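Local coordinates for protein adenylyltransferase and sulfurtransferase uba4 (PDB 6YUB) that probably activates a ubiquitin-like sulfur carrier by adenylylation and transfers sulfur to it, for tRNA thiolation and molybdenum cofactor synthesis, at residues A[60-65]-A[87-92]. Numbering follows the deposited sequence.
Sequences IGIVDG and LKVDSL
D64 and K88 meet in a salt bridge where strand 59-63 ends and helix 88-99 begins. K88 NZ donates to D64 OD2 at 3.2 Å, and this hydrogen bond is weak. The lysine chain reaches the carboxylate by a bend at chi3 (-96°). Its CE packs against the same group, 3.5 Å from D64 OD1. The carboxylate has further partners. OD2 also accepts from the backbone N of A41, in the glycine-rich turn, and OD1 accepts from the backbone N of D66. These backbone donors hold the carboxylate in place, and both of its oxygens are satisfied.

A water joins the two backbones. It donates weakly to D64 O at 2.9 Å and accepts from V89 N at 3.1 Å. It thus serves an amide of the first helical turn. Further along, S91 N donates a hydrogen bond to L87 O, and L92 N to K88 O. G65 N is satisfied by D111 OD1.

Next to these polar groups the contact is apolar. V89 CG2 lies 3.6 Å from I62 CB and also touches I62 O. L92 CD2 meets I62 CD1 at 3.9 Å. I93 and L96 of the same helix extend the cover over I62.

D64 and K88 are both predicted to bind ATP. An acid at the end of the second strand, beside the glycine-rich turn, is characteristic of the Rossmann-like nucleotide site of the ThiF/MoeB family.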
# COMPACT_ATOMS: atom_id res chain seq x y z
N ILE A 60 15.11 15.77 -7.11
CA ILE A 60 14.46 15.50 -5.83
C ILE A 60 14.90 16.57 -4.84
O ILE A 60 16.10 16.70 -4.55
CB ILE A 60 14.78 14.09 -5.32
CG1 ILE A 60 14.19 13.05 -6.28
CG2 ILE A 60 14.23 13.89 -3.92
CD1 ILE A 60 14.73 11.65 -6.08
N GLY A 61 13.95 17.34 -4.34
CA GLY A 61 14.21 18.34 -3.31
C GLY A 61 13.74 17.84 -1.96
O GLY A 61 12.71 17.18 -1.86
N ILE A 62 14.50 18.17 -0.92
CA ILE A 62 14.24 17.70 0.43
C ILE A 62 14.36 18.88 1.39
O ILE A 62 15.38 19.56 1.41
CB ILE A 62 15.21 16.57 0.83
CG1 ILE A 62 15.19 15.45 -0.21
CG2 ILE A 62 14.85 16.02 2.20
CD1 ILE A 62 16.29 14.41 -0.02
N VAL A 63 13.31 19.10 2.18
CA VAL A 63 13.24 20.23 3.10
C VAL A 63 13.21 19.69 4.52
O VAL A 63 12.31 18.92 4.88
CB VAL A 63 12.01 21.11 2.83
CG1 VAL A 63 12.04 22.36 3.70
CG2 VAL A 63 11.92 21.48 1.36
N ASP A 64 14.19 20.09 5.33
CA ASP A 64 14.22 19.72 6.74
C ASP A 64 15.35 20.47 7.42
O ASP A 64 16.41 20.68 6.83
CB ASP A 64 14.42 18.20 6.90
CG ASP A 64 13.78 17.67 8.17
OD1 ASP A 64 14.04 18.23 9.26
OD2 ASP A 64 12.99 16.69 8.09
N GLY A 65 15.11 20.87 8.67
CA GLY A 65 16.10 21.61 9.43
C GLY A 65 16.58 20.88 10.67
O GLY A 65 17.52 21.33 11.34
N LEU A 87 22.59 16.80 9.80
CA LEU A 87 21.28 17.24 9.33
C LEU A 87 20.59 16.10 8.60
O LEU A 87 21.22 15.35 7.84
CB LEU A 87 21.42 18.45 8.42
CG LEU A 87 21.87 19.77 9.07
CD1 LEU A 87 21.86 20.89 8.05
CD2 LEU A 87 20.99 20.11 10.26
N LYS A 88 19.29 15.94 8.84
CA LYS A 88 18.55 14.86 8.21
C LYS A 88 18.69 14.91 6.70
O LYS A 88 18.97 13.90 6.05
CB LYS A 88 17.08 14.91 8.62
CG LYS A 88 16.82 14.44 10.05
CD LYS A 88 15.36 14.04 10.26
CE LYS A 88 14.53 15.17 10.85
NZ LYS A 88 13.07 14.89 10.74
N VAL A 89 18.53 16.10 6.11
CA VAL A 89 18.58 16.22 4.66
C VAL A 89 19.93 15.77 4.13
O VAL A 89 20.01 15.10 3.09
CB VAL A 89 18.26 17.66 4.22
CG1 VAL A 89 19.36 18.61 4.65
CG2 VAL A 89 18.06 17.72 2.72
N ASP A 90 21.02 16.13 4.83
CA ASP A 90 22.34 15.68 4.41
C ASP A 90 22.50 14.17 4.60
O ASP A 90 23.10 13.50 3.76
CB ASP A 90 23.42 16.43 5.19
CG ASP A 90 23.58 17.87 4.72
OD1 ASP A 90 23.49 18.10 3.49
OD2 ASP A 90 23.79 18.76 5.57
N SER A 91 21.96 13.64 5.70
CA SER A 91 22.01 12.20 5.91
C SER A 91 21.21 11.45 4.85
O SER A 91 21.67 10.42 4.33
CB SER A 91 21.47 11.86 7.31
OG SER A 91 21.53 10.47 7.56
N LEU A 92 20.02 11.96 4.50
CA LEU A 92 19.15 11.26 3.56
C LEU A 92 19.75 11.24 2.16
O LEU A 92 19.76 10.20 1.50
CB LEU A 92 17.77 11.91 3.55
CG LEU A 92 16.71 11.34 2.61
CD1 LEU A 92 16.59 9.84 2.74
CD2 LEU A 92 15.36 12.01 2.90
O HOH W 1 17.97 18.53 8.03